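Local coordinates for protein magnesium-protoporphyrin O-methyltransferase (Synechocystis sp., PDB 4QDJ) that catalyses methyl transfer from S-adenosyl-L-methionine to Mg-protoporphyrin IX, giving its 13-monomethyl ester in chlorophyll biosynthesis, at residues 43-47 and 214-220; 206-212 and 224-230. All blocks are in the same frame, centred on the assembly; numbering follows the deposited sequence. Where two conformers were deposited one is given.

Both interactions use the C-terminal hairpin of strands 207-216 and 221-229, at one edge of the seven-stranded class I methyltransferase sheet, in which 221-229 alone runs against the other strands. Interaction 1 lies at the turn of this hairpin, where residues 214-220 meet helix 35-58. Interaction 2 pairs the two strands nearer their far ends. The centres are 21 Å apart. They still touch: CG2 of Thr47 packs on CD1 of Ile224 at 3.8 Å. Along the chain the segments come in the order 43-47, 206-212, 214-220 and 224-230, so they alternate. The strand pairing thus builds the sheet edge, and the turn end of the same hairpin meets the helix whose His44 binds S-adenosylmethionine.

Interaction 1: residues 43-47 and 214-220; sequences GHQQT and MTSTRFY. With SAM (S-adenosylmethionine), chain B.
A helix-to-hairpin contact joins residues 43-47, on helix 35-58, to residues 214-220, the end of strand 207-216 and the turn after it. The hydroxyl of Thr47 is its polar centre. OG1 of Thr47 forms a hydrogen bond with OG1 of Thr215 at 3.0 Å, and either may donate. OG1 of Thr47 also lies 2.8 Å from OH of Tyr220, near the plane of the ring at its edge. OH of Tyr220 also bonds OD2 of Asp135, which holds the far end of the ring.

The Tyr220 side chain runs back over the helix, with CG anti to the backbone N (chi1 177°). One ring face packs directly on the backbone of Gly43 and His44, and CD2 of Tyr220 is 3.5 Å from CA of Gly43. The methyl CG2 of Thr215 lies against Gly43 O, with the extended chain of Gln46 passing it in the opposite direction. Gln46 was modelled in two conformers. In one of them its NE2 donates to two waters, one also bonded to OG1 of Thr215 and one to N of Ser216, so these bridges are less certain.

His44 turns from the hairpin to the cofactor and belongs to the S-adenosylmethionine pocket. Its NE2 donates to SAM OXT at 2.7 Å and more weakly to SAM O. The ring meets the carboxylate edge-on, with SAM O in the ring plane. Tyr28 stacks on this ring. Beyond the contact, Asp39 of helix 35-58 bonds Thr217 OG1, and Thr47 packs on Ser222 and Ile224 of strand 221-229.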
# COMPACT_ATOMS: atom_id res chain seq x y z
N GLY A 43 10.50 10.53 -0.81
CA GLY A 43 10.41 9.43 -1.76
C GLY A 43 9.04 8.77 -1.73
O GLY A 43 8.44 8.50 -2.78
N HIS A 44 8.55 8.50 -0.53
CA HIS A 44 7.23 7.90 -0.37
C HIS A 44 6.14 8.80 -0.93
O HIS A 44 5.19 8.32 -1.56
CB HIS A 44 6.96 7.58 1.10
CG HIS A 44 5.55 7.19 1.38
ND1 HIS A 44 4.64 8.06 1.96
CD2 HIS A 44 4.87 6.04 1.16
CE1 HIS A 44 3.48 7.46 2.09
NE2 HIS A 44 3.59 6.23 1.61
N GLN A 45 6.27 10.10 -0.73
CA GLN A 45 5.30 11.04 -1.28
C GLN A 45 5.30 10.99 -2.81
O GLN A 45 4.25 11.13 -3.44
CB GLN A 45 5.57 12.47 -0.79
CG GLN A 45 4.50 13.47 -1.21
CD GLN A 45 3.15 13.18 -0.58
OE1 GLN A 45 3.04 13.09 0.65
NE2 GLN A 45 2.12 13.04 -1.40
N GLN A 46 6.47 10.78 -3.40
CA GLN A 46 6.57 10.66 -4.85
C GLN A 46 5.85 9.41 -5.35
O GLN A 46 5.15 9.45 -6.37
CB GLN A 46 8.03 10.65 -5.30
CG GLN A 46 8.22 10.50 -6.80
CD GLN A 46 9.66 10.66 -7.24
OE1 GLN A 46 10.40 11.47 -6.69
NE2 GLN A 46 10.06 9.88 -8.24
N THR A 47 6.01 8.31 -4.62
CA THR A 47 5.34 7.07 -4.97
C THR A 47 3.82 7.25 -4.93
O THR A 47 3.12 6.88 -5.87
CB THR A 47 5.75 5.92 -4.03
OG1 THR A 47 7.16 5.69 -4.15
CG2 THR A 47 5.00 4.64 -4.38
N MET A 214 9.18 4.20 -11.00
CA MET A 214 10.32 3.97 -10.13
C MET A 214 10.63 5.23 -9.34
O MET A 214 10.86 6.29 -9.91
CB MET A 214 11.55 3.56 -10.95
CG MET A 214 12.78 3.30 -10.11
SD MET A 214 12.61 1.82 -9.08
CE MET A 214 13.99 2.02 -7.96
N THR A 215 10.62 5.10 -8.02
CA THR A 215 11.06 6.20 -7.17
C THR A 215 12.44 5.86 -6.66
O THR A 215 12.66 4.79 -6.08
CB THR A 215 10.11 6.41 -5.98
OG1 THR A 215 8.78 6.63 -6.47
CG2 THR A 215 10.56 7.62 -5.17
N SER A 216 13.39 6.75 -6.90
CA SER A 216 14.76 6.54 -6.48
C SER A 216 15.31 7.77 -5.78
O SER A 216 15.54 8.80 -6.40
CB SER A 216 15.65 6.20 -7.69
OG SER A 216 15.20 5.02 -8.34
N THR A 217 15.49 7.66 -4.47
CA THR A 217 16.17 8.69 -3.71
C THR A 217 17.38 8.06 -3.03
O THR A 217 17.76 6.93 -3.35
CB THR A 217 15.26 9.33 -2.65
OG1 THR A 217 14.95 8.37 -1.63
CG2 THR A 217 13.97 9.84 -3.28
N ARG A 218 17.98 8.78 -2.09
CA ARG A 218 19.19 8.29 -1.43
C ARG A 218 18.92 7.07 -0.56
O ARG A 218 19.71 6.12 -0.55
CB ARG A 218 19.83 9.42 -0.61
CG ARG A 218 21.18 9.07 -0.02
CD ARG A 218 21.94 10.32 0.38
NE ARG A 218 23.13 10.02 1.16
CZ ARG A 218 24.19 10.82 1.25
NH1 ARG A 218 24.21 11.97 0.58
NH2 ARG A 218 25.23 10.47 1.99
N PHE A 219 17.80 7.07 0.15
CA PHE A 219 17.51 6.01 1.11
C PHE A 219 16.17 5.32 0.86
O PHE A 219 15.73 4.50 1.66
CB PHE A 219 17.52 6.56 2.54
CG PHE A 219 18.82 7.19 2.93
CD1 PHE A 219 19.91 6.41 3.28
CD2 PHE A 219 18.96 8.57 2.96
CE1 PHE A 219 21.11 6.98 3.64
CE2 PHE A 219 20.16 9.15 3.32
CZ PHE A 219 21.23 8.36 3.66
N TYR A 220 15.53 5.66 -0.26
CA TYR A 220 14.22 5.11 -0.57
C TYR A 220 14.18 4.65 -2.02
O TYR A 220 14.46 5.42 -2.94
CB TYR A 220 13.13 6.15 -0.30
CG TYR A 220 11.73 5.71 -0.66
CD1 TYR A 220 10.92 5.04 0.25
CD2 TYR A 220 11.21 5.98 -1.92
CE1 TYR A 220 9.64 4.64 -0.09
CE2 TYR A 220 9.93 5.58 -2.27
CZ TYR A 220 9.15 4.92 -1.35
OH TYR A 220 7.87 4.53 -1.70
N SAM B . 0.74 1.52 1.99
CA SAM B . 0.95 2.61 2.94
C SAM B . 1.65 3.79 2.27
O SAM B . 2.38 3.61 1.30
OXT SAM B . 1.49 4.93 2.69
CB SAM B . 1.71 2.16 4.19
CG SAM B . 3.10 1.57 3.98
SD SAM B . 3.91 1.17 5.56
CE SAM B . 5.65 1.08 5.06
C5' SAM B . 3.54 -0.60 5.68
C4' SAM B . 2.15 -0.84 6.25
O4' SAM B . 1.74 -2.14 5.88
C3' SAM B . 2.11 -0.77 7.77
O3' SAM B . 1.10 0.13 8.16
C2' SAM B . 1.73 -2.18 8.20
O2' SAM B . 0.89 -2.18 9.33
C1' SAM B . 1.03 -2.71 6.96
N9 SAM B . 1.04 -4.17 6.86
C8 SAM B . 2.10 -5.02 7.04
N7 SAM B . 1.66 -6.28 6.86
C5 SAM B . 0.35 -6.25 6.56
C6 SAM B . -0.58 -7.25 6.28
N6 SAM B . -0.21 -8.52 6.28
N1 SAM B . -1.88 -6.90 6.00
C2 SAM B . -2.26 -5.57 6.00
N3 SAM B . -1.34 -4.59 6.28
C4 SAM B . -0.06 -4.93 6.55
O HOH W 1 7.70 7.79 -8.66
O HOH W 2 12.64 9.09 -8.56

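Interaction 2: residues 206-212 and 224-230; sequences GFSIART and ILEAVRS
Phe207 lays its ring rim under the guanidinium face of Arg229, with CE1 of Phe207 3.4 Å from NH2 of Arg229. The two planes are 65° apart, so the groups do not stack flat. Arg229 NH2 also donates to Ala156 O. The pair belongs to an antiparallel beta hairpin, strands 207-216 and 221-229, at the edge of the methyltransferase sheet. Phe207 and Arg229 form a non-hydrogen-bonded pair. Next to it, Ser208 and Val228 exchange two backbone bonds.

Ile209, Leu225 and Ala227 share the Phe207 face, which Ile198 and Leu202 of helix 195-204 help to cover. Between Ile209 and Thr212 the register shifts by one residue, a beta bulge. Past it, CG2 of Thr212 lies 3.7 Å from CD2 of Leu225, the two side chains pointing the same way.

At the bulge, Arg211 and Glu226 form a side-on, two-nitrogen salt bridge. The arginine chain bends at chi3 (-70°), which brings NE and NH2 to the carboxylate. Asp58 and Arg159 extend the charge network, and Trp54 makes a cation-pi contact with Arg211. NH2 of Arg211 meets OE2 of Glu226 at 2.8 Å, on its syn side but well out of the carboxylate plane. OE1 of Glu226 takes two donors: NE of Arg211 at 2.9 Å, from above the carboxylate plane, and the backbone N of Arg211 at 3.1 Å, through its anti lone pair.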
# COMPACT_ATOMS: atom_id res chain seq x y z
N GLY A 206 -2.81 -14.24 -13.94
CA GLY A 206 -3.58 -13.78 -15.08
C GLY A 206 -3.48 -12.29 -15.35
O GLY A 206 -4.37 -11.71 -15.97
N PHE A 207 -2.40 -11.67 -14.88
CA PHE A 207 -2.20 -10.24 -15.07
C PHE A 207 -1.01 -9.93 -15.96
O PHE A 207 0.03 -10.59 -15.88
CB PHE A 207 -2.01 -9.54 -13.71
CG PHE A 207 -3.27 -9.40 -12.92
CD1 PHE A 207 -3.83 -10.49 -12.28
CD2 PHE A 207 -3.89 -8.16 -12.80
CE1 PHE A 207 -5.00 -10.36 -11.53
CE2 PHE A 207 -5.05 -8.02 -12.05
CZ PHE A 207 -5.60 -9.12 -11.42
N SER A 208 -1.16 -8.92 -16.81
CA SER A 208 -0.06 -8.43 -17.62
C SER A 208 0.35 -7.04 -17.12
O SER A 208 -0.46 -6.33 -16.53
CB SER A 208 -0.44 -8.37 -19.09
OG SER A 208 -1.46 -7.41 -19.32
N ILE A 209 1.60 -6.66 -17.36
CA ILE A 209 2.09 -5.38 -16.90
C ILE A 209 1.70 -4.25 -17.86
O ILE A 209 1.87 -4.37 -19.07
CB ILE A 209 3.62 -5.40 -16.71
CG1 ILE A 209 4.02 -6.54 -15.78
CG2 ILE A 209 4.11 -4.06 -16.19
CD1 ILE A 209 3.36 -6.47 -14.41
N ALA A 210 1.15 -3.18 -17.30
CA ALA A 210 0.84 -1.98 -18.07
C ALA A 210 1.86 -0.90 -17.75
O ALA A 210 3.03 -1.03 -18.11
CB ALA A 210 -0.57 -1.50 -17.76
N ARG A 211 1.44 0.16 -17.07
CA ARG A 211 2.39 1.20 -16.68
C ARG A 211 3.33 0.72 -15.58
O ARG A 211 2.99 -0.18 -14.81
CB ARG A 211 1.66 2.47 -16.23
CG ARG A 211 0.96 3.19 -17.37
CD ARG A 211 0.09 4.34 -16.88
NE ARG A 211 -1.08 3.85 -16.16
CZ ARG A 211 -2.14 4.59 -15.84
NH1 ARG A 211 -2.18 5.87 -16.17
NH2 ARG A 211 -3.16 4.04 -15.19
N THR A 212 4.53 1.29 -15.55
CA THR A 212 5.45 1.05 -14.45
C THR A 212 6.07 2.37 -14.03
O THR A 212 6.01 3.35 -14.77
CB THR A 212 6.58 0.05 -14.79
OG1 THR A 212 7.57 0.69 -15.61
CG2 THR A 212 6.05 -1.18 -15.49
N ILE A 224 7.36 0.51 -9.00
CA ILE A 224 5.90 0.46 -9.06
C ILE A 224 5.43 -0.26 -10.32
O ILE A 224 5.86 0.09 -11.42
CB ILE A 224 5.29 1.88 -9.03
CG1 ILE A 224 6.01 2.75 -8.00
CG2 ILE A 224 3.79 1.82 -8.76
CD1 ILE A 224 5.66 4.22 -8.10
N LEU A 225 4.56 -1.25 -10.17
CA LEU A 225 4.00 -1.96 -11.31
C LEU A 225 2.49 -1.86 -11.33
O LEU A 225 1.83 -2.12 -10.32
CB LEU A 225 4.40 -3.44 -11.27
CG LEU A 225 5.88 -3.79 -11.26
CD1 LEU A 225 6.08 -5.30 -11.21
CD2 LEU A 225 6.58 -3.20 -12.49
N GLU A 226 1.94 -1.48 -12.48
CA GLU A 226 0.51 -1.56 -12.71
C GLU A 226 0.23 -2.83 -13.50
O GLU A 226 0.75 -3.00 -14.60
CB GLU A 226 0.01 -0.34 -13.49
CG GLU A 226 -1.48 -0.40 -13.82
CD GLU A 226 -1.91 0.72 -14.75
OE1 GLU A 226 -1.17 1.02 -15.72
OE2 GLU A 226 -2.99 1.31 -14.52
N ALA A 227 -0.57 -3.72 -12.92
CA ALA A 227 -0.92 -4.97 -13.57
C ALA A 227 -2.40 -4.97 -13.92
O ALA A 227 -3.24 -4.57 -13.12
CB ALA A 227 -0.58 -6.15 -12.68
N VAL A 228 -2.71 -5.41 -15.13
CA VAL A 228 -4.09 -5.44 -15.60
C VAL A 228 -4.49 -6.85 -16.03
O VAL A 228 -3.71 -7.55 -16.69
CB VAL A 228 -4.31 -4.44 -16.76
CG1 VAL A 228 -5.69 -4.62 -17.38
CG2 VAL A 228 -4.12 -3.01 -16.27
N ARG A 229 -5.68 -7.27 -15.62
CA ARG A 229 -6.18 -8.60 -15.94
C ARG A 229 -6.37 -8.74 -17.45
O ARG A 229 -7.09 -7.96 -18.07
CB ARG A 229 -7.50 -8.85 -15.20
CG ARG A 229 -7.93 -10.30 -15.16
CD ARG A 229 -9.17 -10.49 -14.31
NE ARG A 229 -8.89 -10.46 -12.87
CZ ARG A 229 -8.43 -11.50 -12.18
NH1 ARG A 229 -8.19 -12.65 -12.79
NH2 ARG A 229 -8.22 -11.39 -10.87
N SER A 230 -5.71 -9.73 -18.04
CA SER A 230 -5.76 -9.93 -19.48
C SER A 230 -6.81 -10.97 -19.87
O SER A 230 -7.62 -11.38 -19.04
CB SER A 230 -4.39 -10.35 -20.01
OG SER A 230 -3.92 -11.52 -19.36
O HOH W 3 -6.84 -12.91 -16.85